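Local coordinates for protein rRNA adenine N-6-methyltransferase (Saccharopolyspora erythraea, PDB 6NVM) that dimethylates a specific adenine of 23S rRNA with S-adenosyl-L-methionine as methyl donor, which lowers ribosome affinity for macrolide-lincosamide-streptogramin B antibiotics, at residues 103-108 and 118-123; 152-157 and 190-195; 171-176 and 180-185. One frame throughout, in Å; residues are numbered along the deposited sequence.

Contact 1 (103-108 and 118-123)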
loop_
_atom_site.group_PDB
_atom_site.type_symbol
_atom_site.label_atom_id
_atom_site.label_comp_id
_atom_site.label_asym_id
_atom_site.label_seq_id
_atom_site.Cartn_x
_atom_site.Cartn_y
_atom_site.Cartn_z
ATOM N N ARG A 103 5.287 -26.699 10.223
ATOM C CA ARG A 103 5.759 -27.701 9.270
ATOM C C ARG A 103 6.206 -27.050 7.968
ATOM O O ARG A 103 7.260 -27.400 7.418
ATOM C CB ARG A 103 4.664 -28.731 9.000
ATOM C CG ARG A 103 5.103 -29.875 8.098
ATOM C CD ARG A 103 3.948 -30.802 7.752
ATOM N NE ARG A 103 2.911 -30.122 6.977
ATOM C CZ ARG A 103 2.951 -29.933 5.661
ATOM N NH1 ARG A 103 3.983 -30.368 4.949
ATOM N NH2 ARG A 103 1.956 -29.302 5.053
ATOM N N LEU A 104 5.414 -26.108 7.458
ATOM C CA LEU A 104 5.798 -25.398 6.245
ATOM C C LEU A 104 7.044 -24.559 6.464
ATOM O O LEU A 104 7.862 -24.425 5.549
ATOM C CB LEU A 104 4.644 -24.519 5.764
ATOM C CG LEU A 104 3.372 -25.283 5.366
ATOM C CD1 LEU A 104 2.272 -24.312 4.938
ATOM C CD2 LEU A 104 3.664 -26.294 4.253
ATOM N N ALA A 105 7.206 -23.984 7.661
ATOM C CA ALA A 105 8.391 -23.178 7.933
ATOM C C ALA A 105 9.650 -24.027 7.839
ATOM O O ALA A 105 10.642 -23.618 7.228
ATOM C CB ALA A 105 8.288 -22.523 9.311
ATOM N N LYS A 106 9.622 -25.220 8.437
ATOM C CA LYS A 106 10.787 -26.101 8.410
ATOM C C LYS A 106 11.132 -26.533 6.989
ATOM O O LYS A 106 12.304 -26.519 6.596
ATOM C CB LYS A 106 10.538 -27.325 9.295
ATOM C CG LYS A 106 10.598 -27.029 10.787
ATOM C CD LYS A 106 10.469 -28.299 11.617
ATOM C CE LYS A 106 9.016 -28.626 11.929
ATOM N NZ LYS A 106 8.434 -27.687 12.933
ATOM N N SER A 107 10.131 -26.918 6.194
ATOM C CA SER A 107 10.437 -27.365 4.838
ATOM C C SER A 107 10.927 -26.205 3.981
ATOM O O SER A 107 11.840 -26.372 3.161
ATOM C CB SER A 107 9.215 -28.032 4.205
ATOM O OG SER A 107 8.237 -27.080 3.848
ATOM N N LEU A 108 10.342 -25.017 4.162
ATOM C CA LEU A 108 10.818 -23.845 3.436
ATOM C C LEU A 108 12.259 -23.528 3.811
ATOM O O LEU A 108 13.096 -23.258 2.941
ATOM C CB LEU A 108 9.909 -22.649 3.731
ATOM C CG LEU A 108 10.230 -21.350 2.994
ATOM C CD1 LEU A 108 9.972 -21.514 1.508
ATOM C CD2 LEU A 108 9.404 -20.192 3.560
ATOM N N ILE A 118 19.000 -15.782 3.274
ATOM C CA ILE A 118 17.582 -16.013 3.537
ATOM C C ILE A 118 17.438 -16.592 4.935
ATOM O O ILE A 118 18.132 -17.549 5.301
ATOM C CB ILE A 118 16.930 -16.956 2.512
ATOM C CG1 ILE A 118 16.915 -16.322 1.119
ATOM C CG2 ILE A 118 15.499 -17.300 2.972
ATOM C CD1 ILE A 118 16.283 -17.204 0.040
ATOM N N GLU A 119 16.516 -16.021 5.700
ATOM C CA GLU A 119 16.128 -16.535 7.001
ATOM C C GLU A 119 14.623 -16.736 6.982
ATOM O O GLU A 119 13.892 -15.876 6.482
ATOM C CB GLU A 119 16.541 -15.558 8.104
ATOM C CG GLU A 119 16.114 -15.954 9.501
ATOM C CD GLU A 119 16.488 -14.905 10.528
ATOM O OE1 GLU A 119 16.858 -13.778 10.128
ATOM O OE2 GLU A 119 16.414 -15.204 11.736
ATOM N N VAL A 120 14.172 -17.880 7.489
ATOM C CA VAL A 120 12.752 -18.196 7.613
ATOM C C VAL A 120 12.376 -18.096 9.082
ATOM O O VAL A 120 12.994 -18.747 9.935
ATOM C CB VAL A 120 12.430 -19.597 7.066
ATOM C CG1 VAL A 120 10.958 -19.939 7.305
ATOM C CG2 VAL A 120 12.762 -19.674 5.599
ATOM N N VAL A 121 11.366 -17.286 9.374
ATOM C CA VAL A 121 10.855 -17.101 10.727
ATOM C C VAL A 121 9.509 -17.803 10.815
ATOM O O VAL A 121 8.617 -17.556 9.995
ATOM C CB VAL A 121 10.722 -15.612 11.090
ATOM C CG1 VAL A 121 10.173 -15.450 12.529
ATOM C CG2 VAL A 121 12.065 -14.901 10.922
ATOM N N ASN A 122 9.366 -18.675 11.808
ATOM C CA ASN A 122 8.112 -19.384 12.050
ATOM C C ASN A 122 7.274 -18.526 12.988
ATOM O O ASN A 122 7.299 -18.692 14.209
ATOM C CB ASN A 122 8.380 -20.769 12.623
ATOM C CG ASN A 122 7.115 -21.513 13.002
ATOM O OD1 ASN A 122 7.118 -22.303 13.944
ATOM N ND2 ASN A 122 6.027 -21.267 12.278
ATOM N N ALA A 123 6.519 -17.599 12.411
ATOM C CA ALA A 123 5.737 -16.663 13.207
ATOM C C ALA A 123 4.689 -16.006 12.326
ATOM O O ALA A 123 4.785 -16.019 11.097
ATOM C CB ALA A 123 6.621 -15.585 13.847
#
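Leu108 and Ala105 of the helix pack on Val120 and Asn122. The side chains of Leu108 and Val120 cross obliquely. Leu108 CD2 lies 4.0 Å from Val120 CG2, and it is almost as near to Val120 CG1, so the leucine methyl meets both branches of the valine. Leu108 CG is turned anti to its own N (chi1 -177°), which carries the branch off the helix toward the strand. Val120 CG1 also comes 3.7 Å from Ala105 O, a carbonyl of the helix backbone. One helical turn before Leu108, the methyl of Ala105 rests against the aliphatic root of Asn122, with Ala105 CB 3.7 Å from Asn122 CB. The amide of Asn122 continues past this methyl, and Asn122 ND2 stays 3.9 Å from Ala105 CB. Asn122 ND2 donates a hydrogen bond to Glu99 O and a weak one to Ile100 O. The backbone just after strand 94-98 thus holds the amide, while Asn122 CB packs on the helix. Ala105 also touches Glu99, a predicted S-adenosyl-L-methionine-binding residue. The small Ala105 is consistent with the close approach, 5.6 Å between Ala105 CA and Asn122 CA. Strands 94-98 and 118-121 pair in parallel, and with helix 102-111 between them in the chain they form a beta-alpha-beta crossover of the Rossmann-like class I methyltransferase fold.

Contact 2 (152-157 and 190-195)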
loop_
_atom_site.group_PDB
_atom_site.type_symbol
_atom_site.label_atom_id
_atom_site.label_comp_id
_atom_site.label_asym_id
_atom_site.label_seq_id
_atom_site.Cartn_x
_atom_site.Cartn_y
_atom_site.Cartn_z
ATOM N N TRP A 152 0.116 -2.481 8.607
ATOM C CA TRP A 152 1.449 -2.806 9.106
ATOM C C TRP A 152 2.507 -1.982 8.380
ATOM O O TRP A 152 3.398 -1.394 9.005
ATOM C CB TRP A 152 1.712 -4.306 8.934
ATOM C CG TRP A 152 2.957 -4.799 9.614
ATOM C CD1 TRP A 152 3.032 -5.451 10.808
ATOM C CD2 TRP A 152 4.307 -4.687 9.135
ATOM N NE1 TRP A 152 4.342 -5.748 11.105
ATOM C CE2 TRP A 152 5.142 -5.285 10.096
ATOM C CE3 TRP A 152 4.889 -4.129 7.993
ATOM C CZ2 TRP A 152 6.524 -5.349 9.946
ATOM C CZ3 TRP A 152 6.263 -4.197 7.847
ATOM C CH2 TRP A 152 7.063 -4.802 8.816
ATOM N N CYS A 153 2.405 -1.919 7.050
ATOM C CA CYS A 153 3.380 -1.181 6.249
ATOM C C CYS A 153 3.266 0.324 6.467
ATOM O O CYS A 153 4.284 1.018 6.577
ATOM C CB CYS A 153 3.192 -1.517 4.772
ATOM S SG CYS A 153 3.546 -3.241 4.344
ATOM N N LEU A 154 2.040 0.856 6.507
ATOM C CA LEU A 154 1.875 2.290 6.719
ATOM C C LEU A 154 2.453 2.731 8.052
ATOM O O LEU A 154 2.927 3.865 8.178
ATOM C CB LEU A 154 0.398 2.669 6.650
ATOM C CG LEU A 154 -0.248 2.519 5.276
ATOM C CD1 LEU A 154 -1.749 2.719 5.396
ATOM C CD2 LEU A 154 0.352 3.515 4.286
ATOM N N GLU A 155 2.442 1.851 9.051
ATOM C CA GLU A 155 2.889 2.219 10.386
ATOM C C GLU A 155 4.377 1.971 10.626
ATOM O O GLU A 155 4.889 2.372 11.674
ATOM C CB GLU A 155 2.060 1.464 11.430
ATOM C CG GLU A 155 0.584 1.887 11.433
ATOM C CD GLU A 155 -0.127 1.558 12.734
ATOM O OE1 GLU A 155 0.500 1.708 13.806
ATOM O OE2 GLU A 155 -1.310 1.151 12.685
ATOM N N ALA A 156 5.083 1.346 9.689
ATOM C CA ALA A 156 6.515 1.110 9.846
ATOM C C ALA A 156 7.298 2.356 9.440
ATOM O O ALA A 156 7.380 2.664 8.249
ATOM C CB ALA A 156 6.952 -0.086 9.007
ATOM N N PRO A 157 7.894 3.092 10.381
ATOM C CA PRO A 157 8.455 4.405 10.023
ATOM C C PRO A 157 9.659 4.349 9.094
ATOM O O PRO A 157 9.943 5.361 8.442
ATOM C CB PRO A 157 8.829 5.014 11.382
ATOM C CG PRO A 157 8.984 3.857 12.296
ATOM C CD PRO A 157 8.000 2.824 11.827
ATOM N N PRO A 190 -0.069 12.337 1.483
ATOM C CA PRO A 190 1.081 13.207 1.762
ATOM C C PRO A 190 2.313 12.447 2.213
ATOM O O PRO A 190 3.417 12.992 2.114
ATOM C CB PRO A 190 0.561 14.140 2.861
ATOM C CG PRO A 190 -0.913 14.133 2.693
ATOM C CD PRO A 190 -1.249 12.734 2.268
ATOM N N LEU A 191 2.168 11.206 2.683
ATOM C CA LEU A 191 3.297 10.402 3.138
ATOM C C LEU A 191 3.651 9.262 2.200
ATOM O O LEU A 191 4.820 8.876 2.145
ATOM C CB LEU A 191 3.016 9.807 4.523
ATOM C CG LEU A 191 2.702 10.766 5.673
ATOM C CD1 LEU A 191 2.525 9.989 6.980
ATOM C CD2 LEU A 191 3.786 11.808 5.811
ATOM N N PHE A 192 2.678 8.729 1.455
ATOM C CA PHE A 192 2.865 7.542 0.631
ATOM C C PHE A 192 2.313 7.737 -0.772
ATOM O O PHE A 192 1.224 8.289 -0.950
ATOM C CB PHE A 192 2.163 6.331 1.243
ATOM C CG PHE A 192 2.933 5.682 2.344
ATOM C CD1 PHE A 192 2.807 6.123 3.651
ATOM C CD2 PHE A 192 3.782 4.620 2.073
ATOM C CE1 PHE A 192 3.521 5.527 4.661
ATOM C CE2 PHE A 192 4.489 4.016 3.085
ATOM C CZ PHE A 192 4.360 4.473 4.377
ATOM N N GLU A 193 3.060 7.258 -1.759
ATOM C CA GLU A 193 2.528 7.022 -3.095
ATOM C C GLU A 193 1.891 5.635 -3.131
ATOM O O GLU A 193 2.398 4.689 -2.519
ATOM C CB GLU A 193 3.635 7.133 -4.150
ATOM C CG GLU A 193 4.449 8.426 -4.085
ATOM C CD GLU A 193 5.678 8.410 -4.994
ATOM O OE1 GLU A 193 6.014 7.343 -5.542
ATOM O OE2 GLU A 193 6.309 9.475 -5.159
ATOM N N TRP A 194 0.748 5.529 -3.807
ATOM C CA TRP A 194 0.046 4.264 -4.008
ATOM C C TRP A 194 -0.011 4.023 -5.509
ATOM O O TRP A 194 -0.556 4.848 -6.248
ATOM C CB TRP A 194 -1.373 4.297 -3.428
ATOM C CG TRP A 194 -1.484 4.549 -1.938
ATOM C CD1 TRP A 194 -1.102 5.671 -1.261
ATOM C CD2 TRP A 194 -2.057 3.670 -0.961
ATOM N NE1 TRP A 194 -1.385 5.537 0.081
ATOM C CE2 TRP A 194 -1.973 4.319 0.288
ATOM C CE3 TRP A 194 -2.627 2.393 -1.022
ATOM C CZ2 TRP A 194 -2.435 3.733 1.466
ATOM C CZ3 TRP A 194 -3.078 1.809 0.148
ATOM C CH2 TRP A 194 -2.981 2.480 1.376
ATOM N N GLU A 195 0.530 2.892 -5.956
ATOM C CA GLU A 195 0.709 2.649 -7.381
ATOM C C GLU A 195 0.145 1.287 -7.760
ATOM O O GLU A 195 0.419 0.286 -7.090
ATOM C CB GLU A 195 2.195 2.753 -7.753
ATOM C CG GLU A 195 2.790 4.140 -7.483
ATOM C CD GLU A 195 4.300 4.206 -7.673
ATOM O OE1 GLU A 195 4.933 3.147 -7.873
ATOM O OE2 GLU A 195 4.855 5.325 -7.616
#
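The sheet of the methyltransferase domain is covered here by the end of helix 146-155, which packs on strand 192-200 at the sheet margin. Leu154 is the main helix residue in the contact, and it meets Phe192 and Trp194 of the strand. Leu154 CD2 sits over one face of the Phe192 ring, 3.8 Å from the ring centroid and 16° off the ring normal, a CH-pi contact. The methyl is displaced toward the rim, and its nearest ring atom is Phe192 CD1, 3.6 Å from Leu154 CD2. The far end of the same ring reaches the helix backbone. Phe192 CZ is 4.1 Å from Cys153 O, a carbonyl that also accepts a helix-end bond from Ala156 N.

Phe192 and Trp194 are two apart on the strand, so both side chains come off the same side of it. This is the side facing the helix, as expected for an alpha/beta sheet with helices packed on it. The sheet is of the Rossmann-like methyltransferase type, and strand 192-200 lies at its edge next to the antiparallel strand 213-220.

The Trp194 indole is met by both methyls of Leu154. Trp194 CZ2 is 4.0 Å from Leu154 CD2 and 4.1 Å from Leu154 CD1. The two side chains cross at about a right angle. Leu154 CG is anti to the carbonyl carbon (chi1 -67°), and this swings the two methyls toward the strand. Trp194 NE1 is hydrogen-bonded to Thr188 OG1, which satisfies the polar atom of the indole. Around the contact, Phe192 also touches Ile159 of strand 159-167, and Trp194 touches Met216 and Leu218 of strand 213-220.

Contact 3 (171-176 and 180-185). With SO4 (sulfate ion), chain B.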
loop_
_atom_site.group_PDB
_atom_site.type_symbol
_atom_site.label_atom_id
_atom_site.label_comp_id
_atom_site.label_asym_id
_atom_site.label_seq_id
_atom_site.Cartn_x
_atom_site.Cartn_y
_atom_site.Cartn_z
ATOM N N ALA A 171 -6.836 -3.776 -4.954
ATOM C CA ALA A 171 -5.738 -2.964 -5.466
ATOM C C ALA A 171 -6.252 -1.779 -6.273
ATOM O O ALA A 171 -5.672 -0.688 -6.221
ATOM C CB ALA A 171 -4.807 -3.824 -6.319
ATOM N N ARG A 172 -7.319 -1.980 -7.048
ATOM C CA ARG A 172 -7.863 -0.884 -7.845
ATOM C C ARG A 172 -8.398 0.236 -6.958
ATOM O O ARG A 172 -8.154 1.418 -7.223
ATOM C CB ARG A 172 -8.961 -1.404 -8.770
ATOM C CG ARG A 172 -8.459 -2.238 -9.942
ATOM C CD ARG A 172 -9.550 -2.406 -10.986
ATOM N NE ARG A 172 -9.137 -3.244 -12.105
ATOM C CZ ARG A 172 -9.927 -3.568 -13.125
ATOM N NH1 ARG A 172 -11.175 -3.121 -13.172
ATOM N NH2 ARG A 172 -9.468 -4.337 -14.103
ATOM N N LYS A 173 -9.132 -0.114 -5.901
ATOM C CA LYS A 173 -9.679 0.913 -5.022
ATOM C C LYS A 173 -8.565 1.682 -4.318
ATOM O O LYS A 173 -8.594 2.917 -4.251
ATOM C CB LYS A 173 -10.627 0.286 -4.001
ATOM C CG LYS A 173 -11.600 1.289 -3.390
ATOM C CD LYS A 173 -12.385 0.712 -2.215
ATOM C CE LYS A 173 -11.540 0.640 -0.949
ATOM N NZ LYS A 173 -12.374 0.596 0.286
ATOM N N ARG A 174 -7.566 0.963 -3.790
ATOM C CA ARG A 174 -6.513 1.602 -3.009
ATOM C C ARG A 174 -5.566 2.428 -3.868
ATOM O O ARG A 174 -4.830 3.260 -3.328
ATOM C CB ARG A 174 -5.716 0.544 -2.235
ATOM C CG ARG A 174 -6.525 -0.227 -1.192
ATOM C CD ARG A 174 -7.034 0.681 -0.074
ATOM N NE ARG A 174 -7.764 -0.062 0.956
ATOM C CZ ARG A 174 -7.265 -0.435 2.135
ATOM N NH1 ARG A 174 -6.017 -0.140 2.477
ATOM N NH2 ARG A 174 -8.024 -1.110 2.988
ATOM N N THR A 175 -5.561 2.223 -5.182
ATOM C CA THR A 175 -4.720 2.992 -6.087
ATOM C C THR A 175 -5.518 3.922 -6.987
ATOM O O THR A 175 -4.923 4.595 -7.835
ATOM C CB THR A 175 -3.881 2.052 -6.962
ATOM O OG1 THR A 175 -4.756 1.243 -7.765
ATOM C CG2 THR A 175 -2.993 1.154 -6.100
ATOM N N GLY A 176 -6.839 3.973 -6.837
ATOM C CA GLY A 176 -7.664 4.800 -7.705
ATOM C C GLY A 176 -7.567 4.433 -9.169
ATOM O O GLY A 176 -7.688 5.309 -10.033
ATOM N N ARG A 180 -12.188 5.685 -8.462
ATOM C CA ARG A 180 -12.706 5.723 -7.102
ATOM C C ARG A 180 -11.556 5.557 -6.115
ATOM O O ARG A 180 -10.676 4.713 -6.310
ATOM C CB ARG A 180 -13.753 4.626 -6.893
ATOM C CG ARG A 180 -14.660 4.843 -5.699
ATOM C CD ARG A 180 -15.755 3.785 -5.623
ATOM N NE ARG A 180 -16.404 3.776 -4.312
ATOM C CZ ARG A 180 -17.463 4.511 -3.979
ATOM N NH1 ARG A 180 -18.024 5.333 -4.858
ATOM N NH2 ARG A 180 -17.966 4.422 -2.754
ATOM N N TRP A 181 -11.571 6.360 -5.050
ATOM C CA TRP A 181 -10.425 6.500 -4.160
ATOM C C TRP A 181 -10.779 6.088 -2.740
ATOM O O TRP A 181 -11.796 6.525 -2.190
ATOM C CB TRP A 181 -9.908 7.940 -4.164
ATOM C CG TRP A 181 -9.316 8.314 -5.470
ATOM C CD1 TRP A 181 -9.949 8.918 -6.516
ATOM C CD2 TRP A 181 -7.970 8.087 -5.887
ATOM N NE1 TRP A 181 -9.074 9.087 -7.560
ATOM C CE2 TRP A 181 -7.852 8.584 -7.199
ATOM C CE3 TRP A 181 -6.852 7.514 -5.277
ATOM C CZ2 TRP A 181 -6.661 8.532 -7.911
ATOM C CZ3 TRP A 181 -5.666 7.460 -5.989
ATOM C CH2 TRP A 181 -5.582 7.966 -7.294
ATOM N N SER A 182 -9.926 5.255 -2.156
ATOM C CA SER A 182 -10.046 4.889 -0.755
ATOM C C SER A 182 -9.742 6.086 0.137
ATOM O O SER A 182 -8.844 6.883 -0.148
ATOM C CB SER A 182 -9.080 3.746 -0.440
ATOM O OG SER A 182 -8.914 3.571 0.955
ATOM N N ARG A 183 -10.501 6.206 1.225
ATOM C CA ARG A 183 -10.241 7.249 2.210
ATOM C C ARG A 183 -8.828 7.144 2.772
ATOM O O ARG A 183 -8.148 8.159 2.961
ATOM C CB ARG A 183 -11.274 7.149 3.332
ATOM C CG ARG A 183 -11.032 8.053 4.543
ATOM C CD ARG A 183 -11.998 7.691 5.669
ATOM N NE ARG A 183 -11.481 8.011 7.000
ATOM C CZ ARG A 183 -10.597 7.267 7.664
ATOM N NH1 ARG A 183 -10.100 6.164 7.119
ATOM N NH2 ARG A 183 -10.190 7.637 8.874
ATOM N N LEU A 184 -8.377 5.927 3.074
ATOM C CA LEU A 184 -7.035 5.760 3.620
ATOM C C LEU A 184 -5.975 6.222 2.626
ATOM O O LEU A 184 -4.963 6.811 3.017
ATOM C CB LEU A 184 -6.810 4.300 4.014
ATOM C CG LEU A 184 -5.460 3.963 4.656
ATOM C CD1 LEU A 184 -5.269 4.707 5.972
ATOM C CD2 LEU A 184 -5.340 2.463 4.879
ATOM N N THR A 185 -6.198 5.980 1.333
ATOM C CA THR A 185 -5.252 6.435 0.319
ATOM C C THR A 185 -5.141 7.956 0.319
ATOM O O THR A 185 -4.036 8.507 0.258
ATOM C CB THR A 185 -5.678 5.932 -1.064
ATOM O OG1 THR A 185 -5.742 4.501 -1.056
ATOM C CG2 THR A 185 -4.689 6.373 -2.132
HETATM S S SO4 B . -10.698 3.281 4.528
HETATM O O1 SO4 B . -12.131 3.009 4.610
HETATM O O2 SO4 B . -10.338 4.291 5.519
HETATM O O3 SO4 B . -10.375 3.768 3.189
HETATM O O4 SO4 B . -9.947 2.055 4.794
HETATM O O HOH W 1 -10.796 2.861 -8.205
#
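Thr185 and Ser182, at the start of helix 183-188, each give a hydrogen bond to a carbonyl at the end of helix 168-175. The shorter, Thr185 OG1 to Arg174 O, is 2.7 Å. The hydroxyl comes in at 118° to the C=O and is tilted from the carbonyl plane. Thr185 OG1 is placed there by being anti to its own carbonyl carbon (chi1 -59°). The other, from Ser182 N to Lys173 O, is weak. Water 1 adds a bridge by donating to Arg172 O and to Arg180 O.

The CH contacts centre on Gly176. With no side chain, it lays its CA flat on one face of the Trp181 six-membered ring, 3.5 Å from the centroid and 3° off the normal. Gly176 CA also makes a CA-H...O contact of 3.3 Å with Arg180 O. Trp181 CH2 also lies 3.5 Å from Thr175 O.

Arg174 bends at chi2, and its CD passes 3.6 Å from Ser182 OG. Arg174 NH1 lies 3.6 Å from Leu184 CD2, and Arg174 NE is buried with no partner in the model.

A sulfate, probably from the crystallisation liquor, sits at the start of helix 183-188. Its O3 takes bonds from Ser182 OG, 2.7 Å, and from Leu184 N, 2.9 Å. The bond modelled from Arg183 NH1 to O2 is very short and doubtful in detail. Arg183 NH2 is paired with Glu239. The helix N-terminus and Arg183, with sulfate O4 over one face of the Arg174 guanidinium, would probably suit an anion here.

Gly176 closes helix 168-175 with a Schellman motif, and Ser182 takes the N-cap position of helix 183-188, so a short loop links two successive helices.

Contacts 1 and 2 both press a helix on the same sheet, but near its two outermost strands, with centres 27 Å apart. Both are mainly apolar and buried, though contact 1 has an exposed asparagine and contact 2 relies on aromatic rings. Contact 3 is different: it is only partly buried, joins two successive helices, and uses carbonyls, hydroxyls, a water and a glycine on an indole, with a sulfate bound beside it. It is nested in the chain between the segments of contact 2 and touches them. Trp194 packs on Arg174 and Thr185, and Leu154 meets Leu184. Contact 1 stands apart from contact 3 and lies beside Glu99, a predicted cofactor-binding residue.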